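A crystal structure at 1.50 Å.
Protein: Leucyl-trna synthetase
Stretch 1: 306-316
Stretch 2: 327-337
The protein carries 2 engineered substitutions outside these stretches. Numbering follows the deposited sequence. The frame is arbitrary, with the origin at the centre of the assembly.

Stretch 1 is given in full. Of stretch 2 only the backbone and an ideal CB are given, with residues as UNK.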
ATOM      1  N   ASN A 306     -22.023   2.310   2.255  1.00 22.06           N
ATOM      2  CA  ASN A 306     -21.415   1.726   3.459  1.00 22.60           C
ATOM      3  C   ASN A 306     -21.729   0.246   3.575  1.00 21.89           C
ATOM      4  O   ASN A 306     -22.045  -0.257   4.637  1.00 26.19           O
ATOM      5  CB  ASN A 306     -21.769   2.539   4.696  1.00 25.24           C
ATOM      6  CG  ASN A 306     -21.066   3.850   4.665  1.00 26.55           C
ATOM      7  OD1 ASN A 306     -19.857   3.874   4.724  1.00 29.97           O
ATOM      8  ND2 ASN A 306     -21.801   4.938   4.489  1.00 35.97           N
ATOM      9  N   THR A 307     -21.590  -0.423   2.437  1.00 24.00           N
ATOM     10  CA  THR A 307     -21.860  -1.829   2.357  1.00 23.11           C
ATOM     11  C   THR A 307     -20.866  -2.708   3.141  1.00 25.00           C
ATOM     12  O   THR A 307     -21.206  -3.844   3.521  1.00 30.73           O
ATOM     13  CB  THR A 307     -22.023  -2.316   0.868  1.00 23.74           C
ATOM     14  OG1 THR A 307     -20.821  -2.122   0.140  1.00 24.01           O
ATOM     15  CG2 THR A 307     -23.129  -1.557   0.162  1.00 27.35           C
ATOM     16  N   GLY A 308     -19.658  -2.216   3.384  1.00 24.28           N
ATOM     17  CA  GLY A 308     -18.703  -2.944   4.186  1.00 28.08           C
ATOM     18  C   GLY A 308     -19.220  -3.196   5.583  1.00 25.00           C
ATOM     19  O   GLY A 308     -19.153  -4.306   6.081  1.00 28.17           O
ATOM     20  N   LYS A 309     -19.717  -2.130   6.225  1.00 26.39           N
ATOM     21  CA  LYS A 309     -20.353  -2.219   7.532  1.00 28.72           C
ATOM     22  C   LYS A 309     -21.627  -3.078   7.454  1.00 27.71           C
ATOM     23  O   LYS A 309     -21.876  -3.905   8.321  1.00 30.22           O
ATOM     24  CB  LYS A 309     -20.705  -0.813   8.043  1.00 29.34           C
ATOM     25  CG  LYS A 309     -21.319  -0.777   9.437  1.00 27.51           C
ATOM     26  CD  LYS A 309     -21.597   0.642   9.918  1.00 30.69           C
ATOM     27  CE  LYS A 309     -22.425   0.535  11.175  1.00 35.92           C
ATOM     28  NZ  LYS A 309     -22.832   1.805  11.800  1.00 38.37           N
ATOM     29  N   TYR A 310     -22.449  -2.841   6.441  1.00 25.75           N
ATOM     30  CA  TYR A 310     -23.714  -3.591   6.291  1.00 28.72           C
ATOM     31  C   TYR A 310     -23.478  -5.120   6.322  1.00 28.86           C
ATOM     32  O   TYR A 310     -24.166  -5.812   7.045  1.00 30.19           O
ATOM     33  CB  TYR A 310     -24.451  -3.197   5.005  1.00 32.50           C
ATOM     34  CG  TYR A 310     -25.759  -3.916   4.830  1.00 33.32           C
ATOM     35  CD1 TYR A 310     -26.941  -3.410   5.365  1.00 33.74           C
ATOM     36  CD2 TYR A 310     -25.820  -5.125   4.119  1.00 35.86           C
ATOM     37  CE1 TYR A 310     -28.149  -4.091   5.220  1.00 37.12           C
ATOM     38  CE2 TYR A 310     -27.015  -5.796   3.957  1.00 39.30           C
ATOM     39  CZ  TYR A 310     -28.172  -5.278   4.514  1.00 38.26           C
ATOM     40  OH  TYR A 310     -29.353  -5.961   4.328  1.00 44.05           O
ATOM     41  N   TYR A 311     -22.505  -5.620   5.557  1.00 30.25           N
ATOM     42  CA  TYR A 311     -22.200  -7.083   5.548  1.00 29.19           C
ATOM     43  C   TYR A 311     -21.431  -7.576   6.779  1.00 30.91           C
ATOM     44  O   TYR A 311     -21.614  -8.721   7.197  1.00 33.49           O
ATOM     45  CB  TYR A 311     -21.551  -7.524   4.233  1.00 26.97           C
ATOM     46  CG  TYR A 311     -22.591  -7.499   3.144  1.00 30.86           C
ATOM     47  CD1 TYR A 311     -23.547  -8.542   3.022  1.00 38.83           C
ATOM     48  CD2 TYR A 311     -22.717  -6.409   2.292  1.00 29.20           C
ATOM     49  CE1 TYR A 311     -24.551  -8.500   2.044  1.00 39.65           C
ATOM     50  CE2 TYR A 311     -23.703  -6.380   1.283  1.00 32.29           C
ATOM     51  CZ  TYR A 311     -24.633  -7.412   1.175  1.00 38.93           C
ATOM     52  OH  TYR A 311     -25.618  -7.370   0.187  1.00 41.30           O
ATOM     53  N   TYR A 312     -20.585  -6.713   7.363  1.00 28.98           N
ATOM     54  CA  TYR A 312     -19.983  -6.994   8.661  1.00 31.83           C
ATOM     55  C   TYR A 312     -21.070  -7.350   9.683  1.00 30.37           C
ATOM     56  O   TYR A 312     -21.006  -8.384  10.346  1.00 36.31           O
ATOM     57  CB  TYR A 312     -19.204  -5.779   9.129  1.00 30.55           C
ATOM     58  CG  TYR A 312     -18.498  -5.923  10.438  1.00 28.94           C
ATOM     59  CD1 TYR A 312     -17.286  -6.619  10.532  1.00 27.26           C
ATOM     60  CD2 TYR A 312     -19.028  -5.338  11.600  1.00 33.30           C
ATOM     61  CE1 TYR A 312     -16.617  -6.742  11.737  1.00 28.50           C
ATOM     62  CE2 TYR A 312     -18.366  -5.457  12.821  1.00 35.30           C
ATOM     63  CZ  TYR A 312     -17.158  -6.151  12.880  1.00 30.39           C
ATOM     64  OH  TYR A 312     -16.502  -6.266  14.055  1.00 32.21           O
ATOM     65  N   GLU A 313     -22.085  -6.500   9.764  1.00 34.63           N
ATOM     66  CA  GLU A 313     -23.171  -6.657  10.744  1.00 37.92           C
ATOM     67  C   GLU A 313     -24.130  -7.788  10.423  1.00 39.32           C
ATOM     68  O   GLU A 313     -24.473  -8.570  11.310  1.00 44.89           O
ATOM     69  CB  GLU A 313     -23.967  -5.364  10.864  1.00 36.37           C
ATOM     70  CG  GLU A 313     -23.170  -4.216  11.473  1.00 37.20           C
ATOM     71  CD  GLU A 313     -23.952  -2.925  11.472  1.00 45.55           C
ATOM     72  OE1 GLU A 313     -24.912  -2.831  10.658  1.00 58.24           O
ATOM     73  OE2 GLU A 313     -23.619  -2.001  12.274  1.00 47.94           O
ATOM     74  N   LYS A 314     -24.570  -7.856   9.165  1.00 37.56           N
ATOM     75  CA  LYS A 314     -25.550  -8.850   8.741  1.00 38.77           C
ATOM     76  C   LYS A 314     -24.970 -10.253   8.829  1.00 41.20           C
ATOM     77  O   LYS A 314     -25.680 -11.155   9.261  1.00 48.21           O
ATOM     78  CB  LYS A 314     -26.035  -8.578   7.320  1.00 41.41           C
ATOM     79  CG  LYS A 314     -27.142  -9.490   6.825  1.00 45.79           C
ATOM     80  CD  LYS A 314     -27.406  -9.208   5.363  1.00 53.84           C
ATOM     81  CE  LYS A 314     -28.481 -10.104   4.791  1.00 61.48           C
ATOM     82  NZ  LYS A 314     -28.886  -9.583   3.458  1.00 70.13           N
ATOM     83  N   GLU A 315     -23.698 -10.446   8.448  1.00 41.39           N
ATOM     84  CA  GLU A 315     -23.081 -11.804   8.505  1.00 41.59           C
ATOM     85  C   GLU A 315     -22.424 -12.134   9.853  1.00 39.80           C
ATOM     86  O   GLU A 315     -21.826 -13.216  10.018  1.00 42.12           O
ATOM     87  CB  GLU A 315     -22.085 -12.047   7.370  1.00 41.74           C
ATOM     88  CG  GLU A 315     -22.539 -11.698   5.961  1.00 43.85           C
ATOM     89  CD  GLU A 315     -23.767 -12.438   5.477  1.00 49.25           C
ATOM     90  OE1 GLU A 315     -24.006 -13.585   5.908  1.00 48.14           O
ATOM     91  OE2 GLU A 315     -24.488 -11.859   4.626  1.00 56.46           O
ATOM     92  N   LYS A 316     -22.559 -11.217  10.808  1.00 38.46           N
ATOM     93  CA  LYS A 316     -22.101 -11.387  12.187  1.00 44.10           C
ATOM     94  C   LYS A 316     -20.602 -11.620  12.307  1.00 46.32           C
ATOM     95  O   LYS A 316     -20.150 -12.431  13.122  1.00 52.64           O
ATOM     96  CB  LYS A 316     -22.903 -12.501  12.893  1.00 44.64           C
ATOM     97  CG  LYS A 316     -24.391 -12.253  12.889  1.00 43.14           C
ATOM     98  CD  LYS A 316     -24.762 -11.176  13.885  1.00 45.33           C
ATOM     99  CE  LYS A 316     -26.148 -10.663  13.576  1.00 50.06           C
ATOM    100  NZ  LYS A 316     -26.758 -10.084  14.795  1.00 58.05           N
ATOM    101  N   UNK A 327     -15.029 -15.556   2.269  1.00 30.55           N
ATOM    102  CA  UNK A 327     -16.268 -15.752   1.471  1.00 31.35           C
ATOM    103  C   UNK A 327     -17.118 -14.472   1.385  1.00 32.30           C
ATOM    104  O   UNK A 327     -17.605 -14.101   0.317  1.00 33.78           O
ATOM    105  CB  UNK A 327     -17.108 -16.877   2.079  1.00 31.35           C
ATOM    106  N   UNK A 328     -17.274 -13.795   2.520  1.00 29.56           N
ATOM    107  CA  UNK A 328     -18.027 -12.530   2.546  1.00 31.66           C
ATOM    108  C   UNK A 328     -17.388 -11.500   1.591  1.00 31.59           C
ATOM    109  O   UNK A 328     -18.091 -10.749   0.889  1.00 30.87           O
ATOM    110  CB  UNK A 328     -18.079 -11.971   3.969  1.00 31.66           C
ATOM    111  N   UNK A 329     -16.059 -11.442   1.613  1.00 28.15           N
ATOM    112  CA  UNK A 329     -15.261 -10.568   0.737  1.00 29.42           C
ATOM    113  C   UNK A 329     -15.481 -10.911  -0.752  1.00 31.04           C
ATOM    114  O   UNK A 329     -15.662 -10.012  -1.587  1.00 36.62           O
ATOM    115  CB  UNK A 329     -13.776 -10.689   1.087  1.00 29.42           C
ATOM    116  N   UNK A 330     -15.465 -12.195  -1.072  1.00 33.40           N
ATOM    117  CA  UNK A 330     -15.675 -12.633  -2.441  1.00 32.17           C
ATOM    118  C   UNK A 330     -17.105 -12.334  -2.953  1.00 34.91           C
ATOM    119  O   UNK A 330     -17.265 -11.794  -4.056  1.00 35.54           O
ATOM    120  CB  UNK A 330     -15.388 -14.133  -2.541  1.00 32.17           C
ATOM    121  N   UNK A 331     -18.115 -12.638  -2.134  1.00 28.46           N
ATOM    122  CA  UNK A 331     -19.525 -12.353  -2.431  1.00 32.40           C
ATOM    123  C   UNK A 331     -19.810 -10.856  -2.603  1.00 26.17           C
ATOM    124  O   UNK A 331     -20.508 -10.449  -3.541  1.00 30.93           O
ATOM    125  CB  UNK A 331     -20.409 -12.913  -1.315  1.00 32.40           C
ATOM    126  N   UNK A 332     -19.282 -10.041  -1.683  1.00 25.22           N
ATOM    127  CA  UNK A 332     -19.473  -8.586  -1.773  1.00 26.09           C
ATOM    128  C   UNK A 332     -18.762  -7.996  -2.994  1.00 24.18           C
ATOM    129  O   UNK A 332     -19.308  -7.139  -3.678  1.00 25.64           O
ATOM    130  CB  UNK A 332     -18.963  -7.908  -0.500  1.00 26.09           C
ATOM    131  N   UNK A 333     -17.564  -8.493  -3.295  1.00 24.08           N
ATOM    132  CA  UNK A 333     -16.841  -8.041  -4.472  1.00 26.44           C
ATOM    133  C   UNK A 333     -17.668  -8.205  -5.741  1.00 23.43           C
ATOM    134  O   UNK A 333     -17.781  -7.295  -6.554  1.00 25.62           O
ATOM    135  CB  UNK A 333     -15.522  -8.806  -4.605  1.00 26.44           C
ATOM    136  N   UNK A 334     -18.234  -9.421  -5.906  1.00 25.68           N
ATOM    137  CA  UNK A 334     -19.032  -9.747  -7.123  1.00 24.13           C
ATOM    138  C   UNK A 334     -20.346  -8.933  -7.162  1.00 25.37           C
ATOM    139  O   UNK A 334     -20.734  -8.367  -8.173  1.00 29.27           O
ATOM    140  CB  UNK A 334     -19.350 -11.243  -7.164  1.00 24.13           C
ATOM    141  N   UNK A 335     -20.945  -8.741  -5.990  1.00 25.77           N
ATOM    142  CA  UNK A 335     -22.185  -7.996  -5.910  1.00 24.61           C
ATOM    143  C   UNK A 335     -21.981  -6.518  -6.241  1.00 24.32           C
ATOM    144  O   UNK A 335     -22.734  -5.933  -6.992  1.00 27.46           O
ATOM    145  CB  UNK A 335     -22.794  -8.144  -4.514  1.00 24.61           C
ATOM    146  N   UNK A 336     -20.993  -5.885  -5.605  1.00 23.92           N
ATOM    147  CA  UNK A 336     -20.646  -4.513  -6.009  1.00 24.64           C
ATOM    148  C   UNK A 336     -20.322  -4.363  -7.510  1.00 22.31           C
ATOM    149  O   UNK A 336     -20.761  -3.417  -8.163  1.00 25.53           O
ATOM    150  CB  UNK A 336     -19.446  -4.037  -5.189  1.00 24.64           C
ATOM    151  N   UNK A 337     -19.620  -5.359  -8.082  1.00 22.68           N
ATOM    152  CA  UNK A 337     -19.153  -5.235  -9.447  1.00 22.97           C
ATOM    153  C   UNK A 337     -20.384  -5.288 -10.345  1.00 24.28           C
ATOM    154  O   UNK A 337     -20.588  -4.415 -11.188  1.00 25.64           O
ATOM    155  CB  UNK A 337     -18.143  -6.329  -9.801  1.00 22.97           C
TER

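The backbone of 327-337 is helical throughout, with phi between about -70° and -55° and psi between -51° and -37°, so no position demands glycine, and proline would forfeit the amide bonds seen here from 331 onward. Its axis passes 11.1 Å from that of helix 307-314, at 137° between N-to-C directions. CA-to-CB directions give a first sorting, though a long side chain on a sideways position can still reach.

Position 327 has a CB pointing sideways, with nothing of stretch 1 within 5.5 Å. Many residues would suit; a long polar one could bend back. It is Lys 327, whose NZ, its nearest atom, is 6.3 Å from Glu 315 OE1.

Position 328 points toward stretch 1. The CA of 328 lies 7.5 Å from Tyr 311 CA, the closest CA pair across the stretches. The ideal CB of 328 lies 4.9 Å from Glu 315 CG. The space is bordered by CB of Tyr 311 and the aliphatic part of Glu 315, so a medium-sized apolar residue fits: valine, leucine, isoleucine or methionine. Ile 328 (chi1 m, chi2 t) places CG2 4.2 Å from Tyr 311 CB and CD1 3.4 Å from Glu 315 CB, packing on the last turn of the helix and the residue just beyond it.

Positions 329 and 330 are directed out of reach, and stretch 1 sets no preference there. They are Lys 329 and Glu 330. Position 331 is likewise out of reach, and its ideal CB finds no neighbour within 5.5 Å; small or polar residues would serve equally. Val 331 CG1 comes no nearer than 5.9 Å, to Tyr 311 CE1.

Position 332, one turn after 328, points toward stretch 1. Its ideal CB is 4.9 Å from Tyr 311 CD2, and the CA of Gly 308 lines the space beside the ring. A branched apolar residue or methionine is expected. Leu 332 (chi1 t, chi2 p) brings CD1 to 3.6 Å from Tyr 311 CD2, approaching the ring obliquely, and to 3.9 Å from Thr 307 OG1; CD2 lies 4.5 Å from Gly 308 CA.

Positions 333 and 334 again turn out of reach, and accept many residues: Tyr 333 and Lys 334.

Position 335 points toward stretch 1, yet its ideal CB has no neighbour within 5.5 Å. A long side chain reaches Tyr 311 OH most readily, so lysine, arginine, glutamine or methionine are candidates. Lys 335 extends t, t, t before chi4 turns to 73°, and its CE lies 3.4 Å from Tyr 311 OH, a contact through the aliphatic chain.

Position 336 points sideways, but Thr 307 OG1 lies within range of a long polar side chain, such as glutamine, glutamate or lysine. Gln 336 (chi1 m, chi2 t) swings its end back: NE2 donates a hydrogen bond to Thr 307 OG1 at 2.9 Å, with an N-H...acceptor angle of 144°.

Position 337 is out of reach and unconstrained by stretch 1; it is Tyr 337, whose CB is 11.1 Å from Thr 307 OG1.

Stretch 2 (327-337) KIKEVLYKKQY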
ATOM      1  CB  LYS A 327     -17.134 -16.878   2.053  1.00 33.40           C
ATOM      2  CG  LYS A 327     -18.214 -17.372   1.092  1.00 41.90           C
ATOM      3  CD  LYS A 327     -19.590 -17.437   1.755  1.00 52.83           C
ATOM      4  CE  LYS A 327     -20.696 -17.776   0.762  1.00 56.49           C
ATOM      5  NZ  LYS A 327     -22.010 -17.240   1.219  1.00 58.94           N
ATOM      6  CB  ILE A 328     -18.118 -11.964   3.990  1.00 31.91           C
ATOM      7  CG1 ILE A 328     -18.990 -12.873   4.875  1.00 34.53           C
ATOM      8  CG2 ILE A 328     -18.651 -10.531   4.005  1.00 35.26           C
ATOM      9  CD1 ILE A 328     -18.901 -12.556   6.358  1.00 35.08           C
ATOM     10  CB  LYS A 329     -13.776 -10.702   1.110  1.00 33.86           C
ATOM     11  CG  LYS A 329     -12.804  -9.855   0.298  1.00 40.07           C
ATOM     12  CD  LYS A 329     -11.371 -10.027   0.809  1.00 40.68           C
ATOM     13  CE  LYS A 329     -10.384  -9.293  -0.082  1.00 44.67           C
ATOM     14  NZ  LYS A 329      -8.974  -9.609   0.267  1.00 44.61           N
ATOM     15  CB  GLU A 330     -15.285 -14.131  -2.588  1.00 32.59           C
ATOM     16  CG  GLU A 330     -13.763 -14.340  -2.483  1.00 42.11           C
ATOM     17  CD  GLU A 330     -13.308 -15.768  -2.167  1.00 46.86           C
ATOM     18  OE1 GLU A 330     -14.148 -16.650  -1.874  1.00 55.66           O
ATOM     19  OE2 GLU A 330     -12.078 -16.015  -2.200  1.00 53.09           O
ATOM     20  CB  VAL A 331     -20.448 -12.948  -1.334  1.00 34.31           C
ATOM     21  CG1 VAL A 331     -21.898 -12.493  -1.476  1.00 35.20           C
ATOM     22  CG2 VAL A 331     -20.396 -14.472  -1.375  1.00 35.82           C
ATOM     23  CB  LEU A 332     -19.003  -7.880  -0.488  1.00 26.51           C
ATOM     24  CG  LEU A 332     -19.100  -6.364  -0.491  1.00 26.52           C
ATOM     25  CD1 LEU A 332     -20.551  -5.929  -0.547  1.00 31.47           C
ATOM     26  CD2 LEU A 332     -18.398  -5.799   0.758  1.00 24.84           C
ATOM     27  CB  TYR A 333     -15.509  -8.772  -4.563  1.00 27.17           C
ATOM     28  CG  TYR A 333     -14.719  -8.610  -5.834  1.00 28.49           C
ATOM     29  CD1 TYR A 333     -13.870  -7.540  -6.046  1.00 35.06           C
ATOM     30  CD2 TYR A 333     -14.786  -9.605  -6.830  1.00 33.12           C
ATOM     31  CE1 TYR A 333     -13.133  -7.427  -7.210  1.00 35.23           C
ATOM     32  CE2 TYR A 333     -14.044  -9.512  -8.011  1.00 47.55           C
ATOM     33  CZ  TYR A 333     -13.201  -8.425  -8.195  1.00 39.32           C
ATOM     34  OH  TYR A 333     -12.453  -8.280  -9.345  1.00 52.88           O
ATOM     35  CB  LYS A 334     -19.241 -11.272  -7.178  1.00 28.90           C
ATOM     36  CG  LYS A 334     -18.042 -11.998  -7.792  1.00 38.40           C
ATOM     37  CD  LYS A 334     -18.276 -13.509  -7.910  1.00 50.79           C
ATOM     38  CE  LYS A 334     -16.959 -14.285  -8.075  1.00 67.26           C
ATOM     39  NZ  LYS A 334     -16.093 -14.293  -6.852  1.00 76.83           N
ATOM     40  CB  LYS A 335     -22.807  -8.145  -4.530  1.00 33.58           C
ATOM     41  CG  LYS A 335     -24.234  -7.654  -4.448  1.00 36.23           C
ATOM     42  CD  LYS A 335     -24.941  -8.268  -3.251  1.00 41.88           C
ATOM     43  CE  LYS A 335     -26.351  -7.734  -3.093  1.00 40.38           C
ATOM     44  NZ  LYS A 335     -27.293  -8.260  -4.115  1.00 42.57           N
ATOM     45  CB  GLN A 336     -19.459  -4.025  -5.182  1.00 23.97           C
ATOM     46  CG  GLN A 336     -19.790  -3.817  -3.711  1.00 21.73           C
ATOM     47  CD  GLN A 336     -18.565  -3.370  -2.937  1.00 23.04           C
ATOM     48  OE1 GLN A 336     -17.425  -3.486  -3.430  1.00 25.44           O
ATOM     49  NE2 GLN A 336     -18.781  -2.869  -1.713  1.00 25.47           N
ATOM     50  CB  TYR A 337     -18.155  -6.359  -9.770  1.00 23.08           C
ATOM     51  CG  TYR A 337     -17.592  -6.384 -11.181  1.00 25.82           C
ATOM     52  CD1 TYR A 337     -16.976  -5.276 -11.753  1.00 29.06           C
ATOM     53  CD2 TYR A 337     -17.658  -7.552 -11.938  1.00 29.22           C
ATOM     54  CE1 TYR A 337     -16.435  -5.327 -13.022  1.00 26.75           C
ATOM     55  CE2 TYR A 337     -17.136  -7.621 -13.227  1.00 39.78           C
ATOM     56  CZ  TYR A 337     -16.514  -6.514 -13.775  1.00 33.23           C
ATOM     57  OH  TYR A 337     -16.013  -6.525 -15.044  1.00 41.43           O
TER
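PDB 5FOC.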